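Local coordinates for beta-lactamase inhibitory protein BLIP-I (Streptomyces exfoliatus, PDB 3GMV) that inhibits beta-lactamases, probably by binding the enzyme directly through the concave face of its curved antiparallel sheet, at residues I11-M15 with E110-W115; M15-V20 with F57-L63; D38-C42 with G53-F57; G120-Y126 with A138-D144. One frame throughout, in Å; residues are numbered along the deposited sequence. Where two conformers were deposited one is given.

In the fold
The four contacts illustrate how a sheet assembled from successive hairpins is tied together by local pairs and by one long closure. Along the chain, interaction 3 is nested within interaction 2, which is itself nested within interaction 1; interaction 4 follows in series. Interactions 1, 2 and 3 gather around the loop 11-16, helix 17-24 and the first strands, with centres about 9 to 12 Å apart, whereas interaction 4 lies on the opposite side of the chain's centre from interaction 3, its centre about 14, 22 and 19 Å from those of interactions 1, 2 and 3. Interaction 1 spans the gap: Ser111 pairs with Glu122 of interaction 4, so one antiparallel sheet connects both halves.

Interaction 1: residues I11-M15 with E110-W115. With TAM (tris(hydroxyethyl)aminomethane), chain B.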
loop_
_atom_site.group_PDB
_atom_site.type_symbol
_atom_site.label_atom_id
_atom_site.label_comp_id
_atom_site.label_asym_id
_atom_site.label_seq_id
_atom_site.Cartn_x
_atom_site.Cartn_y
_atom_site.Cartn_z
ATOM N N ILE A 11 12.076 -5.183 -0.763
ATOM C CA ILE A 11 12.422 -3.764 -0.547
ATOM C C ILE A 11 12.002 -3.396 0.875
ATOM O O ILE A 11 10.873 -3.694 1.274
ATOM C CB ILE A 11 11.748 -2.870 -1.604
ATOM C CG1 ILE A 11 12.498 -3.076 -2.930
ATOM C CG2 ILE A 11 11.825 -1.384 -1.221
ATOM C CD1 ILE A 11 11.706 -2.664 -4.197
ATOM N N GLN A 12 12.921 -2.780 1.629
ATOM C CA GLN A 12 12.742 -2.574 3.052
ATOM C C GLN A 12 13.070 -1.156 3.490
ATOM O O GLN A 12 13.954 -0.495 2.917
ATOM C CB GLN A 12 13.650 -3.555 3.819
ATOM C CG GLN A 12 13.094 -4.997 3.756
ATOM C CD GLN A 12 14.059 -6.022 4.215
ATOM O OE1 GLN A 12 14.559 -6.829 3.400
ATOM N NE2 GLN A 12 14.337 -6.037 5.506
ATOM N N PHE A 13 12.398 -0.697 4.536
ATOM C CA PHE A 13 12.654 0.675 4.988
ATOM C C PHE A 13 14.115 0.865 5.385
ATOM O O PHE A 13 14.753 -0.038 5.984
ATOM C CB PHE A 13 11.706 1.048 6.131
ATOM C CG PHE A 13 10.259 1.011 5.695
ATOM C CD1 PHE A 13 9.756 1.978 4.817
ATOM C CD2 PHE A 13 9.443 -0.037 6.090
ATOM C CE1 PHE A 13 8.444 1.910 4.370
ATOM C CE2 PHE A 13 8.121 -0.106 5.638
ATOM C CZ PHE A 13 7.632 0.863 4.787
ATOM N N GLY A 14 14.642 2.034 5.029
ATOM C CA GLY A 14 16.043 2.363 5.288
ATOM C C GLY A 14 16.957 2.089 4.101
ATOM O O GLY A 14 18.085 2.631 4.038
ATOM N N MET A 15 16.530 1.220 3.174
ATOM C CA MET A 15 17.378 0.952 2.007
ATOM C C MET A 15 17.687 2.211 1.213
ATOM O O MET A 15 16.884 3.156 1.149
ATOM C CB MET A 15 16.783 -0.084 1.053
ATOM C CG MET A 15 16.767 -1.486 1.593
ATOM S SD MET A 15 16.144 -2.605 0.354
ATOM C CE MET A 15 16.623 -4.221 1.052
ATOM N N GLU A 110 2.938 1.121 3.302
ATOM C CA GLU A 110 3.421 1.272 4.694
ATOM C C GLU A 110 4.422 2.420 4.687
ATOM O O GLU A 110 5.133 2.620 3.689
ATOM C CB GLU A 110 4.099 -0.004 5.218
ATOM C CG GLU A 110 3.171 -1.190 5.438
ATOM C CD GLU A 110 3.887 -2.401 5.964
ATOM O OE1 GLU A 110 5.110 -2.527 5.720
ATOM O OE2 GLU A 110 3.224 -3.249 6.601
ATOM N N SER A 111 4.504 3.194 5.768
ATOM C CA SER A 111 5.489 4.265 5.764
ATOM C C SER A 111 5.894 4.631 7.185
ATOM O O SER A 111 5.112 4.446 8.123
ATOM C CB SER A 111 4.958 5.495 5.024
ATOM O OG SER A 111 3.956 6.151 5.795
ATOM N N TYR A 112 7.141 5.079 7.311
ATOM C CA TYR A 112 7.664 5.656 8.547
ATOM C C TYR A 112 7.954 7.140 8.289
ATOM O O TYR A 112 9.043 7.502 7.844
ATOM C CB TYR A 112 8.942 4.920 8.961
ATOM C CG TYR A 112 8.711 3.543 9.551
ATOM C CD1 TYR A 112 8.228 3.394 10.863
ATOM C CD2 TYR A 112 9.000 2.386 8.817
ATOM C CE1 TYR A 112 8.019 2.149 11.408
ATOM C CE2 TYR A 112 8.794 1.113 9.365
ATOM C CZ TYR A 112 8.302 1.012 10.665
ATOM O OH TYR A 112 8.106 -0.239 11.206
ATOM N N PRO A 113 6.958 8.006 8.514
ATOM C CA PRO A 113 7.115 9.409 8.148
ATOM C C PRO A 113 8.215 10.100 8.933
ATOM O O PRO A 113 8.708 11.132 8.509
ATOM C CB PRO A 113 5.756 10.027 8.470
ATOM C CG PRO A 113 4.816 8.877 8.608
ATOM C CD PRO A 113 5.635 7.733 9.102
ATOM N N ASN A 114 8.637 9.499 10.034
ATOM C CA ASN A 114 9.663 10.113 10.862
ATOM C C ASN A 114 10.994 9.382 10.752
ATOM O O ASN A 114 11.889 9.567 11.582
ATOM C CB ASN A 114 9.151 10.171 12.312
ATOM C CG ASN A 114 7.881 10.998 12.412
ATOM O OD1 ASN A 114 7.787 12.067 11.810
ATOM N ND2 ASN A 114 6.875 10.486 13.132
ATOM N N TRP A 115 11.116 8.540 9.724
ATOM C CA TRP A 115 12.324 7.715 9.513
ATOM C C TRP A 115 13.585 8.547 9.682
ATOM O O TRP A 115 13.667 9.623 9.101
ATOM C CB TRP A 115 12.329 7.095 8.092
ATOM C CG TRP A 115 13.497 6.154 7.954
ATOM C CD1 TRP A 115 14.749 6.451 7.448
ATOM C CD2 TRP A 115 13.552 4.789 8.379
ATOM N NE1 TRP A 115 15.564 5.349 7.538
ATOM C CE2 TRP A 115 14.861 4.318 8.111
ATOM C CE3 TRP A 115 12.623 3.912 8.958
ATOM C CZ2 TRP A 115 15.261 3.012 8.399
ATOM C CZ3 TRP A 115 13.026 2.619 9.244
ATOM C CH2 TRP A 115 14.333 2.182 8.985
HETATM C C TAM B . 9.306 12.954 5.108
HETATM C C1 TAM B . 7.845 13.200 4.799
HETATM C C2 TAM B . 9.698 13.608 6.431
HETATM C C3 TAM B . 10.159 13.501 3.982
HETATM C C4 TAM B . 6.957 12.457 5.783
HETATM C C5 TAM B . 8.569 13.544 7.456
HETATM C C6 TAM B . 11.600 13.011 4.089
HETATM N N TAM B . 9.525 11.517 5.196
HETATM O O4 TAM B . 5.584 12.681 5.412
HETATM O O5 TAM B . 8.152 14.875 7.824
HETATM O O6 TAM B . 11.792 12.292 5.312
#
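Two beta turns, far apart in sequence, meet here through aromatic side chains. On the 110-115 side, Glu110, next to last in its strand, sets its carbonyl O at the edge of the Phe13 ring, 3.2 Å from CZ, while its CB lies 3.7 Å from the same CZ. Ser111 points the other way. Tyr112 meets Phe13 edge to face in a T-shaped pair, with centroids 5.1 Å apart, planes at 90° and Phe13 CD2 3.5 Å from Tyr112 CE2. A type I turn then runs from Tyr112 to Trp115; within it Pro113, with Thr58 and Trp64, forms the pocket of the bound TAM. The turn brings Trp115 round so that Phe13 CB makes a CH-pi contact over its six-membered ring, 4.2 Å from the centroid. Gly14 CA approaches Trp115 CZ2 to 3.3 Å, where a CB would clash, and its positive phi in the type II turn 12-15 independently calls for glycine. Trp115 NE1 is hydrogen-bonded to Glu62 OE1. Around this surface contact, strand 63-69 bonds to both segments through its backbone, Leu63 with Gly14 and Lys66 with Glu110, while Ile11 and Met15 pack against helix 17-24.

Interaction 2: residues M15-V20 with F57-L63. With TAM (tris(hydroxyethyl)aminomethane), chain B.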
loop_
_atom_site.group_PDB
_atom_site.type_symbol
_atom_site.label_atom_id
_atom_site.label_comp_id
_atom_site.label_asym_id
_atom_site.label_seq_id
_atom_site.Cartn_x
_atom_site.Cartn_y
_atom_site.Cartn_z
ATOM N N MET A 15 16.530 1.220 3.174
ATOM C CA MET A 15 17.378 0.952 2.007
ATOM C C MET A 15 17.687 2.211 1.213
ATOM O O MET A 15 16.884 3.156 1.149
ATOM C CB MET A 15 16.783 -0.084 1.053
ATOM C CG MET A 15 16.767 -1.486 1.593
ATOM S SD MET A 15 16.144 -2.605 0.354
ATOM C CE MET A 15 16.623 -4.221 1.052
ATOM N N THR A 16 18.838 2.213 0.567
ATOM C CA THR A 16 19.178 3.364 -0.273
ATOM C C THR A 16 18.385 3.371 -1.590
ATOM O O THR A 16 17.819 2.354 -2.018
ATOM C CB THR A 16 20.668 3.396 -0.649
ATOM O OG1 THR A 16 20.977 2.301 -1.518
ATOM C CG2 THR A 16 21.570 3.334 0.600
ATOM N N PHE A 17 18.362 4.536 -2.236
ATOM C CA PHE A 17 17.812 4.648 -3.572
ATOM C C PHE A 17 18.400 3.580 -4.507
ATOM O O PHE A 17 17.667 2.923 -5.247
ATOM C CB PHE A 17 18.116 6.066 -4.125
ATOM C CG PHE A 17 17.560 6.310 -5.511
ATOM C CD1 PHE A 17 18.251 5.861 -6.638
ATOM C CD2 PHE A 17 16.375 7.027 -5.683
ATOM C CE1 PHE A 17 17.760 6.064 -7.909
ATOM C CE2 PHE A 17 15.881 7.275 -6.979
ATOM C CZ PHE A 17 16.574 6.807 -8.082
ATOM N N ASP A 18 19.721 3.430 -4.507
ATOM C CA ASP A 18 20.346 2.488 -5.432
ATOM C C ASP A 18 19.919 1.057 -5.114
ATOM O O ASP A 18 19.684 0.251 -6.030
ATOM C CB ASP A 18 21.874 2.604 -5.398
ATOM C CG ASP A 18 22.368 3.865 -6.104
ATOM O OD1 ASP A 18 21.590 4.399 -6.929
ATOM O OD2 ASP A 18 23.504 4.307 -5.795
ATOM N N GLU A 19 19.809 0.739 -3.817
ATOM C CA GLU A 19 19.409 -0.612 -3.424
ATOM C C GLU A 19 17.996 -0.913 -3.920
ATOM O O GLU A 19 17.703 -1.998 -4.431
ATOM C CB GLU A 19 19.496 -0.796 -1.894
ATOM C CG GLU A 19 20.948 -1.112 -1.507
ATOM C CD GLU A 19 21.205 -1.021 -0.014
ATOM O OE1 GLU A 19 20.413 -0.400 0.717
ATOM O OE2 GLU A 19 22.200 -1.617 0.428
ATOM N N VAL A 20 17.103 0.042 -3.724
ATOM C CA VAL A 20 15.739 -0.143 -4.158
ATOM C C VAL A 20 15.620 -0.224 -5.682
ATOM O O VAL A 20 14.893 -1.067 -6.204
ATOM C CB VAL A 20 14.846 1.010 -3.607
ATOM C CG1 VAL A 20 13.445 0.873 -4.196
ATOM C CG2 VAL A 20 14.798 0.922 -2.071
ATOM N N PHE A 57 12.040 8.532 -0.621
ATOM C CA PHE A 57 13.289 8.567 0.155
ATOM C C PHE A 57 13.456 9.828 0.994
ATOM O O PHE A 57 12.999 10.876 0.610
ATOM C CB PHE A 57 14.465 8.434 -0.809
ATOM C CG PHE A 57 14.418 7.150 -1.570
ATOM C CD1 PHE A 57 13.679 7.043 -2.748
ATOM C CD2 PHE A 57 14.980 6.018 -1.023
ATOM C CE1 PHE A 57 13.586 5.829 -3.419
ATOM C CE2 PHE A 57 14.912 4.795 -1.695
ATOM C CZ PHE A 57 14.213 4.687 -2.869
ATOM N N THR A 58 14.139 9.717 2.136
ATOM C CA THR A 58 14.404 10.903 2.955
ATOM C C THR A 58 15.515 11.746 2.302
ATOM O O THR A 58 16.152 11.364 1.313
ATOM C CB THR A 58 14.906 10.511 4.354
ATOM O OG1 THR A 58 16.152 9.842 4.170
ATOM C CG2 THR A 58 13.943 9.569 5.073
ATOM N N ASP A 59 15.777 12.906 2.882
ATOM C CA ASP A 59 16.838 13.759 2.400
ATOM C C ASP A 59 18.223 13.092 2.512
ATOM O O ASP A 59 19.174 13.513 1.847
ATOM C CB ASP A 59 16.822 15.096 3.159
ATOM C CG ASP A 59 15.600 15.950 2.823
ATOM O OD1 ASP A 59 14.939 15.737 1.774
ATOM O OD2 ASP A 59 15.294 16.859 3.624
ATOM N N GLU A 60 18.320 12.035 3.313
ATOM C CA GLU A 60 19.553 11.238 3.410
ATOM C C GLU A 60 19.577 10.022 2.456
ATOM O O GLU A 60 20.566 9.283 2.392
ATOM C CB GLU A 60 19.809 10.829 4.870
ATOM C CG GLU A 60 20.231 11.982 5.761
ATOM C CD GLU A 60 19.135 13.024 5.958
ATOM O OE1 GLU A 60 17.959 12.631 6.158
ATOM O OE2 GLU A 60 19.451 14.245 5.911
ATOM N N GLY A 61 18.525 9.872 1.660
ATOM C CA GLY A 61 18.479 8.886 0.565
ATOM C C GLY A 61 17.947 7.524 0.979
ATOM O O GLY A 61 18.144 6.543 0.261
ATOM N N GLU A 62 17.250 7.469 2.116
ATOM C CA GLU A 62 16.807 6.195 2.709
ATOM C C GLU A 62 15.299 6.019 2.545
ATOM O O GLU A 62 14.543 6.973 2.710
ATOM C CB GLU A 62 17.162 6.155 4.194
ATOM C CG GLU A 62 18.670 6.147 4.410
ATOM C CD GLU A 62 19.085 6.231 5.870
ATOM O OE1 GLU A 62 18.219 6.277 6.766
ATOM O OE2 GLU A 62 20.311 6.218 6.125
ATOM N N LEU A 63 14.864 4.785 2.255
ATOM C CA LEU A 63 13.430 4.526 1.993
ATOM C C LEU A 63 12.592 4.752 3.246
ATOM O O LEU A 63 12.828 4.111 4.276
ATOM C CB LEU A 63 13.289 3.041 1.571
ATOM C CG LEU A 63 11.890 2.628 1.192
ATOM C CD1 LEU A 63 11.620 3.289 -0.188
ATOM C CD2 LEU A 63 11.717 1.106 1.100
HETATM C C TAM B . 9.306 12.954 5.108
HETATM C C1 TAM B . 7.845 13.200 4.799
HETATM C C2 TAM B . 9.698 13.608 6.431
HETATM C C3 TAM B . 10.159 13.501 3.982
HETATM C C4 TAM B . 6.957 12.457 5.783
HETATM C C5 TAM B . 8.569 13.544 7.456
HETATM C C6 TAM B . 11.600 13.011 4.089
HETATM N N TAM B . 9.525 11.517 5.196
HETATM O O4 TAM B . 5.584 12.681 5.412
HETATM O O5 TAM B . 8.152 14.875 7.824
HETATM O O6 TAM B . 11.792 12.292 5.312
#
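The ring of Phe57 fills a hollow made by the first turn of helix 17-24 and the residues leading into it. Phe17 CB sits over one face of that ring, 4.3 Å from its centroid, in a CH-pi contact, and the rings meet obliquely with Phe17 CD2 3.8 Å from Phe57 CE1. Val20 closes the rim, its CB 3.8 Å from Phe57 CZ, and Thr16 C completes the wall 3.8 Å from Phe57 CE2. Leu63 extends the apolar patch, CD1 a loose 4.4 Å from Val20 CG2. Beside it the backbones bridge once, at Thr16 and Glu62: Leu63 N donates to Met15 O at 2.8 Å, and Phe17 N makes a weak hydrogen bond to Gly61 O at 3.2 Å. A type I turn from Thr58 to Gly61, whose positive phi suits glycine, contains an ST turn (Glu60 N to Thr58 OG1, 3.2 Å); Thr58 belongs to the TAM pocket. Thr16, the helix N-cap, forms a capping box with Glu19: Glu19 N to Thr16 OG1 3.0 Å, Thr16 N to Glu19 OE1 3.1 Å. Chemically, one good and one weak backbone hydrogen bond set the bridge, while apolar packing of Phe57 against Phe17 and Val20 supplies the fit.

Interaction 3: residues D38-C42 with G53-F57; sequences DSILC and GGFSF
A beta hairpin early in the BLIP sheet brings strand 40-42 against strand 53-57. The two run antiparallel, with N-to-C directions 167° apart and axes 4.8 Å apart at closest approach, and both backbones are extended. Ile40 faces Phe55 and Cys42 faces Gly53 as hydrogen-bonded pairs, with CA atoms 5.2 and 5.4 Å apart; Leu41 and Gly54, between them, form a non-hydrogen-bonded pair at 4.4 Å CA to CA. The bonds are Ile40 N to Phe55 O 3.0 Å, Phe55 N to Ile40 O 2.9 Å, Cys42 N to Gly53 O 2.9 Å and Gly53 N to Cys42 O 2.8 Å. Ile40, Cys42 and Phe55 share one face. Ile40 (m, t) puts CG2 4.2 Å from Phe55 CD2 and CD1 3.8 Å from Phe57 CE1, both rings having chi1 m; Cys42 SG, chi1 m, meets the edge of the Phe55 ring, 4.2 Å from CE2, and is disulfide-bonded to Cys30. Leu41 (t, p) sets CD1 3.4 Å from Gly53 O. Just before strand 40-42, Ser39 OG meets Ser56 OG (both chi1 m) in a 2.8 Å hydrogen bond; Phe57 N donates to a water at 2.8 Å, which lies 2.9 Å from Ser39 OG. One face packed against helix 17-24 through Ile40, Phe55 and Phe57, the other carrying Leu41 over Gly54, is in keeping with a two-layer alpha/beta sandwich.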
loop_
_atom_site.group_PDB
_atom_site.type_symbol
_atom_site.label_atom_id
_atom_site.label_comp_id
_atom_site.label_asym_id
_atom_site.label_seq_id
_atom_site.Cartn_x
_atom_site.Cartn_y
_atom_site.Cartn_z
ATOM N N ASP A 38 12.064 12.773 -7.146
ATOM C CA ASP A 38 13.187 12.037 -6.555
ATOM C C ASP A 38 12.830 10.565 -6.260
ATOM O O ASP A 38 13.705 9.761 -5.912
ATOM C CB ASP A 38 13.637 12.701 -5.254
ATOM C CG ASP A 38 14.341 14.043 -5.492
ATOM O OD1 ASP A 38 14.657 14.367 -6.637
ATOM O OD2 ASP A 38 14.567 14.758 -4.510
ATOM N N SER A 39 11.550 10.220 -6.381
ATOM C CA SER A 39 11.075 8.887 -6.007
ATOM C C SER A 39 11.321 7.837 -7.097
ATOM O O SER A 39 11.934 8.129 -8.123
ATOM C CB SER A 39 9.599 8.969 -5.630
ATOM O OG SER A 39 9.452 9.804 -4.455
ATOM N N ILE A 40 10.883 6.601 -6.858
ATOM C CA ILE A 40 10.984 5.570 -7.892
ATOM C C ILE A 40 9.617 4.995 -8.058
ATOM O O ILE A 40 8.934 4.769 -7.059
ATOM C CB ILE A 40 11.939 4.418 -7.412
ATOM C CG1 ILE A 40 13.384 4.941 -7.310
ATOM C CG2 ILE A 40 11.873 3.239 -8.374
ATOM C CD1 ILE A 40 14.376 3.973 -6.628
ATOM N N LEU A 41 9.236 4.658 -9.292
ATOM C CA LEU A 41 7.962 3.981 -9.530
ATOM C C LEU A 41 8.263 2.819 -10.472
ATOM O O LEU A 41 8.970 3.004 -11.473
ATOM C CB LEU A 41 7.007 4.948 -10.238
ATOM C CG LEU A 41 5.571 4.520 -10.535
ATOM C CD1 LEU A 41 4.862 4.227 -9.241
ATOM C CD2 LEU A 41 4.853 5.662 -11.285
ATOM N N CYS A 42 7.761 1.634 -10.138
ATOM C CA CYS A 42 7.990 0.428 -10.956
ATOM C C CYS A 42 6.627 -0.209 -11.241
ATOM O O CYS A 42 5.827 -0.392 -10.332
ATOM C CB CYS A 42 8.879 -0.585 -10.219
ATOM S SG CYS A 42 10.441 0.085 -9.505
ATOM N N GLY A 53 4.594 -0.407 -7.771
ATOM C CA GLY A 53 5.069 -0.008 -6.439
ATOM C C GLY A 53 5.716 1.370 -6.564
ATOM O O GLY A 53 6.387 1.672 -7.570
ATOM N N GLY A 54 5.535 2.216 -5.549
ATOM C CA GLY A 54 6.189 3.534 -5.514
ATOM C C GLY A 54 7.005 3.626 -4.232
ATOM O O GLY A 54 6.563 3.148 -3.170
ATOM N N PHE A 55 8.194 4.217 -4.315
ATOM C CA PHE A 55 9.117 4.240 -3.192
ATOM C C PHE A 55 9.639 5.658 -3.031
ATOM O O PHE A 55 10.115 6.253 -4.001
ATOM C CB PHE A 55 10.281 3.280 -3.519
ATOM C CG PHE A 55 9.794 1.931 -3.864
ATOM C CD1 PHE A 55 9.282 1.106 -2.864
ATOM C CD2 PHE A 55 9.696 1.533 -5.189
ATOM C CE1 PHE A 55 8.761 -0.156 -3.180
ATOM C CE2 PHE A 55 9.194 0.266 -5.523
ATOM C CZ PHE A 55 8.710 -0.587 -4.529
ATOM N N SER A 56 9.586 6.185 -1.813
ATOM C CA SER A 56 10.074 7.550 -1.572
ATOM C C SER A 56 11.143 7.554 -0.513
ATOM O O SER A 56 11.161 6.669 0.368
ATOM C CB SER A 56 8.929 8.479 -1.186
ATOM O OG SER A 56 8.041 8.605 -2.299
ATOM N N PHE A 57 12.040 8.532 -0.621
ATOM C CA PHE A 57 13.289 8.567 0.155
ATOM C C PHE A 57 13.456 9.828 0.994
ATOM O O PHE A 57 12.999 10.876 0.610
ATOM C CB PHE A 57 14.465 8.434 -0.809
ATOM C CG PHE A 57 14.418 7.150 -1.570
ATOM C CD1 PHE A 57 13.679 7.043 -2.748
ATOM C CD2 PHE A 57 14.980 6.018 -1.023
ATOM C CE1 PHE A 57 13.586 5.829 -3.419
ATOM C CE2 PHE A 57 14.912 4.795 -1.695
ATOM C CZ PHE A 57 14.213 4.687 -2.869
HETATM O O HOH W 1 11.790 10.367 -2.754
#

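Interaction 4: residues G120-Y126 with A138-D144; sequences GFEEKYY and ASFHLTD
Lys124 lays its aliphatic stem over the imidazole of His141, CG 3.6 Å from the ring centroid and 6° off the normal, a CH-pi contact. Lys124 is m at chi1 and t beyond, His141 m. They form a non-hydrogen-bonded pair (CA-CA 4.5 Å) in an antiparallel beta hairpin of the BLIP sheet, part of its two-layer alpha/beta sandwich. Strands 122-126 and 138-143 are extended (phi near -120°, psi near 130°), run at 165° and have axes 4.6 Å apart at closest approach. Glu122-Thr143 and Tyr126-Ser139 are pairs of the same kind, on the same face. Glu123-Leu142 and Tyr125-Phe140 alternate with them as hydrogen-bonded pairs: Glu123 N to Leu142 O 2.9 Å, Leu142 N to Glu123 O 2.8 Å, Tyr125 N to Phe140 O 2.8 Å, Phe140 N to Tyr125 O 3.0 Å. On their face Tyr125 (chi1 m) CE2 reaches Leu142 (m, t) CD1 at 4.1 Å. Asp144, with positive phi and chi1 m, receives Gly120 N on OD2 (2.8 Å) and Phe121 N on OD1 (3.1 Å); its N donates to Phe121 O (2.9 Å). Strand 105-111 flanks this hairpin, strand 146-153 borders it beyond 137-143, and helix 93-99 covers the face bearing Phe140 and Leu142.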
loop_
_atom_site.group_PDB
_atom_site.type_symbol
_atom_site.label_atom_id
_atom_site.label_comp_id
_atom_site.label_asym_id
_atom_site.label_seq_id
_atom_site.Cartn_x
_atom_site.Cartn_y
_atom_site.Cartn_z
ATOM N N GLY A 120 4.685 6.727 14.555
ATOM C CA GLY A 120 3.733 7.155 13.530
ATOM C C GLY A 120 3.739 6.246 12.302
ATOM O O GLY A 120 3.408 6.674 11.197
ATOM N N PHE A 121 4.061 4.977 12.509
ATOM C CA PHE A 121 4.058 3.968 11.423
ATOM C C PHE A 121 2.676 3.874 10.799
ATOM O O PHE A 121 1.694 3.641 11.516
ATOM C CB PHE A 121 4.426 2.617 11.994
ATOM C CG PHE A 121 4.413 1.489 10.987
ATOM C CD1 PHE A 121 5.117 1.589 9.799
ATOM C CD2 PHE A 121 3.748 0.321 11.271
ATOM C CE1 PHE A 121 5.141 0.530 8.872
ATOM C CE2 PHE A 121 3.762 -0.742 10.351
ATOM C CZ PHE A 121 4.468 -0.620 9.159
ATOM N N GLU A 122 2.582 4.080 9.495
ATOM C CA GLU A 122 1.278 4.154 8.820
ATOM C C GLU A 122 1.128 2.951 7.904
ATOM O O GLU A 122 2.051 2.652 7.143
ATOM C CB GLU A 122 1.154 5.450 7.998
ATOM C CG GLU A 122 -0.194 5.634 7.252
ATOM C CD GLU A 122 -0.197 6.825 6.288
ATOM O OE1 GLU A 122 -0.480 7.947 6.739
ATOM O OE2 GLU A 122 0.048 6.640 5.076
ATOM N N GLU A 123 -0.016 2.273 7.989
ATOM C CA GLU A 123 -0.305 1.126 7.133
ATOM C C GLU A 123 -1.597 1.428 6.406
ATOM O O GLU A 123 -2.563 1.913 7.026
ATOM C CB GLU A 123 -0.532 -0.121 7.986
ATOM C CG GLU A 123 0.699 -0.618 8.800
ATOM C CD GLU A 123 0.312 -1.602 9.895
ATOM O OE1 GLU A 123 -0.007 -1.181 11.035
ATOM O OE2 GLU A 123 0.332 -2.810 9.633
ATOM N N LYS A 124 -1.632 1.154 5.107
ATOM C CA LYS A 124 -2.798 1.464 4.306
ATOM C C LYS A 124 -3.375 0.153 3.809
ATOM O O LYS A 124 -2.681 -0.609 3.120
ATOM C CB LYS A 124 -2.444 2.371 3.112
ATOM C CG LYS A 124 -1.996 3.807 3.527
ATOM C CD LYS A 124 -1.942 4.744 2.326
ATOM C CE LYS A 124 -1.436 6.122 2.796
ATOM N NZ LYS A 124 -1.257 7.102 1.669
ATOM N N TYR A 125 -4.637 -0.102 4.162
ATOM C CA TYR A 125 -5.351 -1.278 3.689
ATOM C C TYR A 125 -6.463 -0.940 2.685
ATOM O O TYR A 125 -7.162 0.076 2.796
ATOM C CB TYR A 125 -5.912 -2.040 4.892
ATOM C CG TYR A 125 -4.901 -2.876 5.627
ATOM C CD1 TYR A 125 -4.571 -4.140 5.163
ATOM C CD2 TYR A 125 -4.266 -2.401 6.788
ATOM C CE1 TYR A 125 -3.651 -4.933 5.852
ATOM C CE2 TYR A 125 -3.338 -3.195 7.486
ATOM C CZ TYR A 125 -3.040 -4.456 6.989
ATOM O OH TYR A 125 -2.150 -5.284 7.615
ATOM N N TYR A 126 -6.605 -1.797 1.686
ATOM C CA TYR A 126 -7.635 -1.655 0.681
ATOM C C TYR A 126 -8.444 -2.939 0.691
ATOM O O TYR A 126 -7.903 -4.043 0.554
ATOM C CB TYR A 126 -6.946 -1.477 -0.660
ATOM C CG TYR A 126 -7.843 -1.632 -1.880
ATOM C CD1 TYR A 126 -8.771 -0.663 -2.227
ATOM C CD2 TYR A 126 -7.752 -2.772 -2.684
ATOM C CE1 TYR A 126 -9.578 -0.818 -3.390
ATOM C CE2 TYR A 126 -8.543 -2.922 -3.817
ATOM C CZ TYR A 126 -9.441 -1.956 -4.158
ATOM O OH TYR A 126 -10.220 -2.167 -5.283
ATOM N N ALA A 138 -13.536 -0.578 0.440
ATOM C CA ALA A 138 -13.262 0.325 1.557
ATOM C C ALA A 138 -11.753 0.444 1.742
ATOM O O ALA A 138 -10.993 -0.478 1.399
ATOM C CB ALA A 138 -13.946 -0.182 2.832
ATOM N N SER A 139 -11.322 1.588 2.273
ATOM C CA SER A 139 -9.924 1.837 2.605
ATOM C C SER A 139 -9.853 2.148 4.095
ATOM O O SER A 139 -10.686 2.897 4.629
ATOM C CB SER A 139 -9.408 3.061 1.847
ATOM O OG SER A 139 -9.401 2.770 0.446
ATOM N N PHE A 140 -8.806 1.650 4.737
ATOM C CA PHE A 140 -8.606 1.870 6.155
ATOM C C PHE A 140 -7.136 2.137 6.355
ATOM O O PHE A 140 -6.306 1.357 5.895
ATOM C CB PHE A 140 -8.980 0.602 6.942
ATOM C CG PHE A 140 -10.430 0.234 6.840
ATOM C CD1 PHE A 140 -11.399 1.000 7.484
ATOM C CD2 PHE A 140 -10.826 -0.907 6.147
ATOM C CE1 PHE A 140 -12.758 0.638 7.375
ATOM C CE2 PHE A 140 -12.169 -1.283 6.072
ATOM C CZ PHE A 140 -13.130 -0.502 6.667
ATOM N N HIS A 141 -6.789 3.223 7.040
ATOM C CA HIS A 141 -5.373 3.467 7.328
ATOM C C HIS A 141 -5.144 3.381 8.839
ATOM O O HIS A 141 -5.931 3.929 9.621
ATOM C CB HIS A 141 -4.920 4.850 6.783
ATOM C CG HIS A 141 -5.113 5.007 5.302
ATOM N ND1 HIS A 141 -4.871 6.192 4.653
ATOM C CD2 HIS A 141 -5.562 4.148 4.357
ATOM C CE1 HIS A 141 -5.139 6.058 3.369
ATOM N NE2 HIS A 141 -5.577 4.831 3.160
ATOM N N LEU A 142 -4.059 2.727 9.253
ATOM C CA LEU A 142 -3.718 2.617 10.670
ATOM C C LEU A 142 -2.472 3.447 10.930
ATOM O O LEU A 142 -1.587 3.502 10.071
ATOM C CB LEU A 142 -3.443 1.146 11.015
ATOM C CG LEU A 142 -4.604 0.175 10.902
ATOM C CD1 LEU A 142 -4.065 -1.276 11.083
ATOM C CD2 LEU A 142 -5.654 0.502 11.966
ATOM N N THR A 143 -2.419 4.145 12.066
ATOM C CA THR A 143 -1.205 4.849 12.462
ATOM C C THR A 143 -0.883 4.333 13.883
ATOM O O THR A 143 -1.717 4.483 14.789
ATOM C CB THR A 143 -1.418 6.395 12.456
ATOM O OG1 THR A 143 -1.863 6.839 11.159
ATOM C CG2 THR A 143 -0.118 7.136 12.814
ATOM N N ASP A 144 0.303 3.742 14.064
ATOM C CA ASP A 144 0.639 3.016 15.300
ATOM C C ASP A 144 -0.535 2.186 15.826
ATOM O O ASP A 144 -0.909 2.251 17.003
ATOM C CB ASP A 144 1.157 3.988 16.346
ATOM C CG ASP A 144 2.479 4.618 15.929
ATOM O OD1 ASP A 144 3.289 3.928 15.271
ATOM O OD2 ASP A 144 2.691 5.799 16.221
#